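Local atomic coordinates of 3-ketosteroid-delta4-5alpha-dehydrogenase (Rhodococcus jostii, PDB entry 4AT2), a protein that uses bound FAD to introduce a C4-C5 double bond into 5alpha-3-ketosteroids, probably as a step in steroid catabolism. Residues 151-160 / 370-378; 228-239 / 250-258. One frame throughout, in Å; residues are numbered along the deposited sequence.

Contact 1 (151-160 / 370-378). With ASD (4-androstene-3-17-dione), chain B.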
loop_
_atom_site.group_PDB
_atom_site.type_symbol
_atom_site.label_atom_id
_atom_site.label_comp_id
_atom_site.label_asym_id
_atom_site.label_seq_id
_atom_site.Cartn_x
_atom_site.Cartn_y
_atom_site.Cartn_z
ATOM N N TRP A 151 17.802 -10.474 27.070
ATOM C CA TRP A 151 18.878 -9.678 26.481
ATOM C C TRP A 151 18.388 -8.273 26.300
ATOM O O TRP A 151 17.387 -8.055 25.626
ATOM C CB TRP A 151 19.297 -10.245 25.128
ATOM C CG TRP A 151 20.424 -9.441 24.529
ATOM C CD1 TRP A 151 20.382 -8.612 23.413
ATOM C CD2 TRP A 151 21.796 -9.321 25.048
ATOM N NE1 TRP A 151 21.604 -8.026 23.194
ATOM C CE2 TRP A 151 22.497 -8.407 24.139
ATOM C CE3 TRP A 151 22.493 -9.882 26.117
ATOM C CZ2 TRP A 151 23.838 -8.071 24.317
ATOM C CZ3 TRP A 151 23.845 -9.544 26.281
ATOM C CH2 TRP A 151 24.495 -8.656 25.407
ATOM N N GLY A 152 19.104 -7.310 26.883
ATOM C CA GLY A 152 18.616 -5.934 26.956
ATOM C C GLY A 152 19.297 -4.885 26.090
ATOM O O GLY A 152 18.954 -3.709 26.184
ATOM N N GLU A 153 20.234 -5.285 25.234
ATOM C CA GLU A 153 20.969 -4.301 24.440
ATOM C C GLU A 153 20.413 -4.208 23.027
ATOM O O GLU A 153 19.825 -5.167 22.535
ATOM C CB GLU A 153 22.467 -4.630 24.410
ATOM C CG GLU A 153 23.093 -4.708 25.803
ATOM C CD GLU A 153 24.585 -4.994 25.782
ATOM O OE1 GLU A 153 25.233 -4.782 24.737
ATOM O OE2 GLU A 153 25.126 -5.424 26.828
ATOM N N PRO A 154 20.588 -3.048 22.369
ATOM C CA PRO A 154 20.139 -2.938 20.984
ATOM C C PRO A 154 20.767 -4.016 20.112
ATOM O O PRO A 154 21.967 -4.318 20.255
ATOM C CB PRO A 154 20.645 -1.552 20.564
ATOM C CG PRO A 154 20.721 -0.791 21.857
ATOM C CD PRO A 154 21.252 -1.812 22.822
ATOM N N GLY A 155 19.962 -4.597 19.225
ATOM C CA GLY A 155 20.449 -5.623 18.308
ATOM C C GLY A 155 19.310 -6.238 17.519
ATOM O O GLY A 155 18.141 -5.968 17.792
ATOM N N TRP A 156 19.664 -7.073 16.552
ATOM C CA TRP A 156 18.695 -7.747 15.701
ATOM C C TRP A 156 18.245 -9.059 16.286
ATOM O O TRP A 156 17.139 -9.524 16.004
ATOM C CB TRP A 156 19.306 -7.983 14.327
ATOM C CG TRP A 156 19.325 -6.779 13.422
ATOM C CD1 TRP A 156 20.441 -6.084 12.942
ATOM C CD2 TRP A 156 18.171 -6.110 12.806
ATOM N NE1 TRP A 156 20.055 -5.063 12.108
ATOM C CE2 TRP A 156 18.713 -5.026 11.982
ATOM C CE3 TRP A 156 16.789 -6.303 12.844
ATOM C CZ2 TRP A 156 17.890 -4.184 11.230
ATOM C CZ3 TRP A 156 15.970 -5.443 12.093
ATOM C CH2 TRP A 156 16.512 -4.413 11.298
ATOM N N GLU A 157 19.103 -9.672 17.098
ATOM C CA GLU A 157 18.750 -10.884 17.844
ATOM C C GLU A 157 19.657 -11.051 19.070
ATOM O O GLU A 157 20.671 -10.360 19.191
ATOM C CB GLU A 157 18.794 -12.132 16.948
ATOM C CG GLU A 157 19.993 -12.254 16.036
ATOM C CD GLU A 157 19.846 -13.399 15.038
ATOM O OE1 GLU A 157 19.821 -14.571 15.475
ATOM O OE2 GLU A 157 19.754 -13.132 13.818
ATOM N N PRO A 158 19.282 -11.945 20.002
ATOM C CA PRO A 158 20.157 -12.142 21.157
ATOM C C PRO A 158 21.491 -12.730 20.671
ATOM O O PRO A 158 21.470 -13.676 19.879
ATOM C CB PRO A 158 19.384 -13.161 22.009
ATOM C CG PRO A 158 17.971 -13.089 21.533
ATOM C CD PRO A 158 18.082 -12.800 20.067
ATOM N N PRO A 159 22.627 -12.143 21.086
ATOM C CA PRO A 159 23.946 -12.686 20.715
ATOM C C PRO A 159 24.191 -14.069 21.302
ATOM O O PRO A 159 24.957 -14.854 20.733
ATOM C CB PRO A 159 24.934 -11.685 21.322
ATOM C CG PRO A 159 24.153 -10.903 22.320
ATOM C CD PRO A 159 22.759 -10.839 21.760
ATOM N N PHE A 160 23.536 -14.354 22.423
ATOM C CA PHE A 160 23.685 -15.631 23.104
ATOM C C PHE A 160 22.357 -16.393 23.060
ATOM O O PHE A 160 21.491 -16.100 22.226
ATOM C CB PHE A 160 24.206 -15.398 24.529
ATOM C CG PHE A 160 25.384 -14.452 24.595
ATOM C CD1 PHE A 160 26.609 -14.801 24.019
ATOM C CD2 PHE A 160 25.275 -13.210 25.224
ATOM C CE1 PHE A 160 27.696 -13.931 24.068
ATOM C CE2 PHE A 160 26.361 -12.339 25.282
ATOM C CZ PHE A 160 27.570 -12.700 24.703
ATOM N N ALA A 370 30.714 -3.024 21.069
ATOM C CA ALA A 370 29.564 -3.496 21.846
ATOM C C ALA A 370 29.116 -4.866 21.365
ATOM O O ALA A 370 29.311 -5.230 20.197
ATOM C CB ALA A 370 28.408 -2.500 21.754
ATOM N N THR A 371 28.481 -5.615 22.264
ATOM C CA THR A 371 28.127 -7.002 21.997
ATOM C C THR A 371 26.968 -7.086 21.015
ATOM O O THR A 371 25.912 -6.497 21.245
ATOM C CB THR A 371 27.749 -7.726 23.304
ATOM O OG1 THR A 371 28.830 -7.619 24.241
ATOM C CG2 THR A 371 27.436 -9.201 23.045
ATOM N N THR A 372 27.160 -7.839 19.935
ATOM C CA THR A 372 26.126 -7.969 18.910
ATOM C C THR A 372 26.109 -9.340 18.232
ATOM O O THR A 372 27.154 -9.978 18.070
ATOM C CB THR A 372 26.222 -6.858 17.837
ATOM O OG1 THR A 372 25.174 -7.041 16.881
ATOM C CG2 THR A 372 27.580 -6.891 17.091
ATOM N N ALA A 373 24.911 -9.766 17.822
ATOM C CA ALA A 373 24.753 -10.974 17.017
ATOM C C ALA A 373 25.152 -10.739 15.556
ATOM O O ALA A 373 25.305 -11.689 14.794
ATOM C CB ALA A 373 23.321 -11.495 17.100
ATOM N N THR A 374 25.320 -9.478 15.166
ATOM C CA THR A 374 25.549 -9.134 13.760
ATOM C C THR A 374 26.801 -8.250 13.582
ATOM O O THR A 374 26.698 -7.145 13.070
ATOM C CB THR A 374 24.300 -8.461 13.112
ATOM O OG1 THR A 374 23.949 -7.270 13.830
ATOM C CG2 THR A 374 23.087 -9.385 13.116
ATOM N N PRO A 375 27.991 -8.739 14.003
ATOM C CA PRO A 375 29.198 -7.913 13.836
ATOM C C PRO A 375 29.506 -7.615 12.364
ATOM O O PRO A 375 30.175 -6.625 12.064
ATOM C CB PRO A 375 30.306 -8.773 14.471
ATOM C CG PRO A 375 29.809 -10.174 14.306
ATOM C CD PRO A 375 28.319 -10.079 14.527
ATOM N N PHE A 376 28.994 -8.454 11.464
ATOM C CA PHE A 376 29.167 -8.275 10.019
ATOM C C PHE A 376 28.383 -7.071 9.478
ATOM O O PHE A 376 28.589 -6.644 8.338
ATOM C CB PHE A 376 28.797 -9.567 9.269
ATOM C CG PHE A 376 27.458 -10.142 9.662
ATOM C CD1 PHE A 376 26.295 -9.741 9.005
ATOM C CD2 PHE A 376 27.358 -11.087 10.692
ATOM C CE1 PHE A 376 25.056 -10.267 9.364
ATOM C CE2 PHE A 376 26.120 -11.615 11.049
ATOM C CZ PHE A 376 24.971 -11.202 10.386
ATOM N N LEU A 377 27.485 -6.527 10.300
ATOM C CA LEU A 377 26.749 -5.308 9.951
ATOM C C LEU A 377 27.397 -4.044 10.520
ATOM O O LEU A 377 26.789 -2.968 10.512
ATOM C CB LEU A 377 25.277 -5.410 10.384
ATOM C CG LEU A 377 24.468 -6.541 9.741
ATOM C CD1 LEU A 377 23.025 -6.459 10.211
ATOM C CD2 LEU A 377 24.542 -6.535 8.214
ATOM N N ARG A 378 28.634 -4.167 11.009
ATOM C CA ARG A 378 29.352 -2.984 11.493
ATOM C C ARG A 378 29.912 -2.171 10.330
ATOM O O ARG A 378 31.100 -2.267 9.991
ATOM C CB ARG A 378 30.453 -3.360 12.487
ATOM C CG ARG A 378 29.915 -3.824 13.829
ATOM C CD ARG A 378 30.986 -4.564 14.602
ATOM N NE ARG A 378 30.543 -4.932 15.950
ATOM C CZ ARG A 378 31.233 -5.733 16.760
ATOM N NH1 ARG A 378 32.380 -6.279 16.350
ATOM N NH2 ARG A 378 30.784 -5.994 17.984
HETATM C C1 ASD B . 13.661 -10.381 9.834
HETATM C C10 ASD B . 14.743 -9.875 10.804
HETATM C C11 ASD B . 16.297 -9.232 8.839
HETATM C C12 ASD B . 17.694 -9.277 8.174
HETATM C C13 ASD B . 18.789 -9.038 9.209
HETATM C C14 ASD B . 18.631 -10.059 10.334
HETATM C C15 ASD B . 19.975 -10.064 11.078
HETATM C C16 ASD B . 21.012 -9.961 9.946
HETATM C C17 ASD B . 20.195 -9.370 8.808
HETATM C C18 ASD B . 18.836 -7.570 9.645
HETATM C C19 ASD B . 14.480 -8.407 11.152
HETATM C C2 ASD B . 12.236 -10.412 10.428
HETATM C C3 ASD B . 12.216 -10.967 11.836
HETATM C C4 ASD B . 13.502 -11.197 12.542
HETATM C C5 ASD B . 14.664 -10.655 12.107
HETATM C C6 ASD B . 15.889 -10.804 13.000
HETATM C C7 ASD B . 17.176 -10.996 12.198
HETATM C C8 ASD B . 17.318 -9.919 11.123
HETATM C C9 ASD B . 16.130 -10.059 10.136
HETATM O O1 ASD B . 11.150 -11.252 12.380
HETATM O O2 ASD B . 20.637 -9.161 7.684
HETATM O O HOH W 1 23.112 -6.722 20.994
HETATM O O HOH W 2 27.898 -4.477 24.845
HETATM O O HOH W 3 27.576 -6.873 26.950
HETATM O O HOH W 4 22.345 -7.550 16.108
HETATM O O HOH W 5 22.516 -8.466 18.854
#
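The methyl CG2 of Thr371 meets three rings of 151-160. It lies 3.8 Å from CG of Pro159 and 3.8 Å from CH2 of Trp151, and Phe160 CZ is almost as near. The side chains of Pro159 and Phe160 each run roughly square to that of Thr371. The methyl reaches them by standing anti to the Thr371 backbone N, with OG1 beside that N (chi1 -56°). Further on, CB of Ala373 packs 3.6 Å from CG of Glu157. No direct hydrogen bond crosses; waters bridge the polar atoms. One accepts from Trp151 NE1 and donates to Thr371 O. Another links Glu157 O to Ala373 N, and a third joins Trp156 N to Thr374 OG1. This OG1, also hydrogen-bonded to Asp316, lies at the edge of the Trp156 indole, in its plane, 3.8 Å from CD1.

The bound 4-androstene-3,17-dione covers one face of that indole. Its C18 methyl stands 3.4 Å above the Trp156 ring plane, over the centre. Thr374 CG2 is 3.8 Å from the steroid C15. Glu157 OE2, hydrogen-bonded to Thr195, comes near C7. The two loops thus build part of the steroid pocket.

Segment 151-160 lies in the loop between helix 132-141 and strand 164-165, and Trp151 makes a backbone hydrogen bond with Leu164. Segment 370-378 follows helix 361-369. Helix 317-320 packs against Pro154, Trp156 and Ala370.

Contact 2 (228-239 / 250-258)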
loop_
_atom_site.group_PDB
_atom_site.type_symbol
_atom_site.label_atom_id
_atom_site.label_comp_id
_atom_site.label_asym_id
_atom_site.label_seq_id
_atom_site.Cartn_x
_atom_site.Cartn_y
_atom_site.Cartn_z
ATOM N N LEU A 228 -6.388 -26.081 -6.807
ATOM C CA LEU A 228 -7.351 -26.701 -5.911
ATOM C C LEU A 228 -8.359 -27.499 -6.722
ATOM O O LEU A 228 -8.661 -27.143 -7.860
ATOM C CB LEU A 228 -8.074 -25.630 -5.098
ATOM C CG LEU A 228 -7.128 -24.807 -4.200
ATOM C CD1 LEU A 228 -7.789 -23.539 -3.681
ATOM C CD2 LEU A 228 -6.619 -25.637 -3.030
ATOM N N VAL A 229 -8.870 -28.573 -6.124
ATOM C CA VAL A 229 -9.941 -29.354 -6.716
ATOM C C VAL A 229 -11.229 -29.028 -5.962
ATOM O O VAL A 229 -11.245 -29.034 -4.732
ATOM C CB VAL A 229 -9.671 -30.867 -6.605
ATOM C CG1 VAL A 229 -10.805 -31.657 -7.251
ATOM C CG2 VAL A 229 -8.342 -31.219 -7.257
ATOM N N THR A 230 -12.296 -28.729 -6.701
ATOM C CA THR A 230 -13.580 -28.407 -6.079
ATOM C C THR A 230 -14.684 -29.347 -6.566
ATOM O O THR A 230 -14.630 -29.819 -7.694
ATOM C CB THR A 230 -14.012 -26.941 -6.340
ATOM O OG1 THR A 230 -14.082 -26.698 -7.750
ATOM C CG2 THR A 230 -13.033 -25.965 -5.705
ATOM N N ASP A 231 -15.675 -29.623 -5.722
ATOM C CA ASP A 231 -16.857 -30.358 -6.203
ATOM C C ASP A 231 -17.905 -29.374 -6.739
ATOM O O ASP A 231 -17.647 -28.169 -6.803
ATOM C CB ASP A 231 -17.423 -31.318 -5.138
ATOM C CG ASP A 231 -18.006 -30.601 -3.927
ATOM O OD1 ASP A 231 -18.349 -29.407 -4.005
ATOM O OD2 ASP A 231 -18.139 -31.258 -2.883
ATOM N N ASP A 232 -19.079 -29.874 -7.121
ATOM C CA ASP A 232 -20.076 -29.013 -7.773
ATOM C C ASP A 232 -20.765 -28.014 -6.830
ATOM O O ASP A 232 -21.514 -27.146 -7.285
ATOM C CB ASP A 232 -21.092 -29.825 -8.603
ATOM C CG ASP A 232 -21.872 -30.841 -7.784
ATOM O OD1 ASP A 232 -21.897 -30.769 -6.532
ATOM O OD2 ASP A 232 -22.495 -31.728 -8.419
ATOM N N THR A 233 -20.501 -28.130 -5.532
ATOM C CA THR A 233 -20.991 -27.150 -4.554
ATOM C C THR A 233 -19.966 -26.042 -4.324
ATOM O O THR A 233 -20.257 -25.048 -3.652
ATOM C CB THR A 233 -21.327 -27.796 -3.189
ATOM O OG1 THR A 233 -20.113 -28.081 -2.473
ATOM C CG2 THR A 233 -22.139 -29.080 -3.369
ATOM N N GLY A 234 -18.768 -26.216 -4.883
ATOM C CA GLY A 234 -17.687 -25.251 -4.688
ATOM C C GLY A 234 -16.791 -25.579 -3.500
ATOM O O GLY A 234 -15.859 -24.836 -3.200
ATOM N N ARG A 235 -17.070 -26.685 -2.818
ATOM C CA ARG A 235 -16.224 -27.146 -1.714
ATOM C C ARG A 235 -14.848 -27.601 -2.227
ATOM O O ARG A 235 -14.758 -28.295 -3.243
ATOM C CB ARG A 235 -16.898 -28.311 -0.974
ATOM C CG ARG A 235 -16.058 -28.851 0.173
ATOM C CD ARG A 235 -16.614 -30.085 0.868
ATOM N NE ARG A 235 -15.696 -30.420 1.959
ATOM C CZ ARG A 235 -15.742 -29.875 3.176
ATOM N NH1 ARG A 235 -16.696 -29.010 3.504
ATOM N NH2 ARG A 235 -14.837 -30.209 4.078
ATOM N N VAL A 236 -13.789 -27.222 -1.516
ATOM C CA VAL A 236 -12.448 -27.695 -1.838
ATOM C C VAL A 236 -12.322 -29.110 -1.289
ATOM O O VAL A 236 -12.484 -29.330 -0.087
ATOM C CB VAL A 236 -11.359 -26.777 -1.247
ATOM C CG1 VAL A 236 -9.975 -27.374 -1.443
ATOM C CG2 VAL A 236 -11.432 -25.401 -1.895
ATOM N N VAL A 237 -12.034 -30.063 -2.177
ATOM C CA VAL A 237 -12.035 -31.485 -1.823
ATOM C C VAL A 237 -10.687 -32.151 -2.107
ATOM O O VAL A 237 -10.539 -33.364 -1.967
ATOM C CB VAL A 237 -13.159 -32.253 -2.560
ATOM C CG1 VAL A 237 -14.526 -31.736 -2.124
ATOM C CG2 VAL A 237 -12.962 -32.171 -4.069
ATOM N N GLY A 238 -9.698 -31.353 -2.500
ATOM C CA GLY A 238 -8.362 -31.892 -2.770
ATOM C C GLY A 238 -7.502 -30.895 -3.514
ATOM O O GLY A 238 -7.896 -29.743 -3.686
ATOM N N ILE A 239 -6.324 -31.339 -3.946
ATOM C CA ILE A 239 -5.403 -30.492 -4.706
ATOM C C ILE A 239 -4.785 -31.281 -5.857
ATOM O O ILE A 239 -4.782 -32.512 -5.837
ATOM C CB ILE A 239 -4.269 -29.894 -3.822
ATOM C CG1 ILE A 239 -3.318 -30.973 -3.268
ATOM C CG2 ILE A 239 -4.838 -29.069 -2.682
ATOM C CD1 ILE A 239 -2.229 -31.424 -4.232
ATOM N N VAL A 250 -4.401 -35.249 -4.942
ATOM C CA VAL A 250 -4.424 -35.613 -3.529
ATOM C C VAL A 250 -5.780 -35.238 -2.950
ATOM O O VAL A 250 -6.166 -34.070 -2.997
ATOM C CB VAL A 250 -3.307 -34.884 -2.742
ATOM C CG1 VAL A 250 -3.368 -35.265 -1.274
ATOM C CG2 VAL A 250 -1.926 -35.201 -3.320
ATOM N N ARG A 251 -6.492 -36.225 -2.410
ATOM C CA ARG A 251 -7.836 -36.012 -1.882
ATOM C C ARG A 251 -7.792 -35.552 -0.432
ATOM O O ARG A 251 -7.013 -36.078 0.360
ATOM C CB ARG A 251 -8.672 -37.286 -1.985
ATOM C CG ARG A 251 -10.152 -37.004 -1.797
ATOM C CD ARG A 251 -11.015 -38.098 -2.382
ATOM N NE ARG A 251 -11.283 -39.157 -1.417
ATOM C CZ ARG A 251 -12.240 -39.104 -0.490
ATOM N NH1 ARG A 251 -13.008 -38.021 -0.378
ATOM N NH2 ARG A 251 -12.420 -40.130 0.335
ATOM N N ALA A 252 -8.618 -34.553 -0.108
ATOM C CA ALA A 252 -8.740 -34.028 1.255
ATOM C C ALA A 252 -10.182 -34.198 1.710
ATOM O O ALA A 252 -11.056 -33.413 1.315
ATOM C CB ALA A 252 -8.334 -32.549 1.301
ATOM N N ARG A 253 -10.445 -35.217 2.530
ATOM C CA ARG A 253 -11.821 -35.508 2.949
ATOM C C ARG A 253 -12.452 -34.393 3.791
ATOM O O ARG A 253 -13.654 -34.140 3.678
ATOM C CB ARG A 253 -11.914 -36.840 3.706
ATOM C CG ARG A 253 -11.377 -38.048 2.954
ATOM C CD ARG A 253 -11.467 -39.296 3.821
ATOM N NE ARG A 253 -10.694 -40.409 3.267
ATOM C CZ ARG A 253 -9.486 -40.785 3.693
ATOM N NH1 ARG A 253 -8.882 -40.157 4.701
ATOM N NH2 ARG A 253 -8.885 -41.812 3.115
ATOM N N ARG A 254 -11.647 -33.734 4.619
ATOM C CA ARG A 254 -12.163 -32.733 5.562
ATOM C C ARG A 254 -11.669 -31.321 5.273
ATOM O O ARG A 254 -12.396 -30.356 5.470
ATOM C CB ARG A 254 -11.810 -33.114 7.003
ATOM C CG ARG A 254 -12.302 -34.493 7.422
ATOM C CD ARG A 254 -12.062 -34.729 8.903
ATOM N NE ARG A 254 -12.206 -36.142 9.270
ATOM C CZ ARG A 254 -11.897 -36.641 10.466
ATOM N NH1 ARG A 254 -11.445 -35.849 11.431
ATOM N NH2 ARG A 254 -12.054 -37.942 10.704
ATOM N N GLY A 255 -10.434 -31.185 4.801
ATOM C CA GLY A 255 -9.938 -29.844 4.498
ATOM C C GLY A 255 -8.535 -29.782 3.946
ATOM O O GLY A 255 -7.714 -30.666 4.193
ATOM N N VAL A 256 -8.289 -28.720 3.186
ATOM C CA VAL A 256 -6.977 -28.368 2.677
ATOM C C VAL A 256 -6.505 -27.158 3.482
ATOM O O VAL A 256 -7.251 -26.186 3.648
ATOM C CB VAL A 256 -7.033 -27.978 1.185
ATOM C CG1 VAL A 256 -5.714 -27.357 0.724
ATOM C CG2 VAL A 256 -7.385 -29.190 0.326
ATOM N N VAL A 257 -5.286 -27.238 4.008
ATOM C CA VAL A 257 -4.653 -26.090 4.681
ATOM C C VAL A 257 -3.534 -25.542 3.799
ATOM O O VAL A 257 -2.541 -26.224 3.554
ATOM C CB VAL A 257 -4.063 -26.457 6.064
ATOM C CG1 VAL A 257 -3.405 -25.231 6.712
ATOM C CG2 VAL A 257 -5.141 -27.036 6.982
ATOM N N LEU A 258 -3.697 -24.304 3.341
ATOM C CA LEU A 258 -2.645 -23.631 2.575
ATOM C C LEU A 258 -1.645 -23.001 3.532
ATOM O O LEU A 258 -2.002 -22.163 4.362
ATOM C CB LEU A 258 -3.235 -22.566 1.640
ATOM C CG LEU A 258 -4.283 -23.068 0.632
ATOM C CD1 LEU A 258 -4.863 -21.891 -0.144
ATOM C CD2 LEU A 258 -3.685 -24.086 -0.322
HETATM O O HOH W 6 -12.540 -31.073 2.094
HETATM O O HOH W 7 -12.740 -35.165 -0.778
#
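The carbonyl O of Val237 accepts a hydrogen bond from Ala252 N at 2.9 Å. The donor sits above the carbonyl plane, 46° out of it. A water lies 3.1 Å from the same Val237 O and accepts from Arg251 NH1. Other acceptors compete for this water's protons, so its bond to Val237 O is less certain. Arg251 NE forms a salt bridge with Glu41. Next along, Ile239 and Val250 make a hydrogen-bonded antiparallel pair. Ile239 N donates to Val250 O, and Val250 N donates back to Ile239 O. Gly238 and Arg251 form the neighbouring non-hydrogen-bonded pair. Gly238 CA also lies 3.1 Å from O of Val250, the residue before Arg251.

This is the ladder of the hairpin 236-243 and 246-252. On the other side of strand 236-239, Val237 and Gly238 both face Val229, a classic beta bulge. After strand 246-252 the backbone bends sharply at Arg253 and Arg254. Strand 255-258 enters the parallel sheet of the Rossmann-type FAD-binding fold, at 59° to strand 236-239.

Val256 fills the corner between the two sheets. Its chi1 of 169° sets CG1 opposite the backbone N and CG2 opposite the carbonyl carbon. CG2 lies 3.6 Å from CG1 of Val236, and the two side chains are nearly perpendicular. CG1 lies 3.9 Å from CG2 of Ile239. The side chains of Ile239 and Val250 run alongside each other in the same direction, with CD1 of Ile239 3.9 Å from CG2 of Val250. Leu70 touches both. Leu228 CD2 extends the apolar patch to Val256 and Leu258, and Leu471 packs against Leu228, Val236 and Leu258.

Overall arrangement
From the N terminus the chain first reaches 151-160, in the loop after helix 132-141. It then runs through the strands of contact 2, which closes a short loop within the hairpin 236-243 and 246-252. Only much later, after helix 361-369, does 370-378 return to 151-160 and close contact 1. Contact 2 is therefore nested inside the long loop of contact 1. Their centres are 46 Å apart, on opposite sides of the chain's centre, and they do not touch. Contact 1 ties two distant loops together at the steroid pocket. Contact 2 ties the mixed sheet to the parallel sheet of the FAD-binding fold.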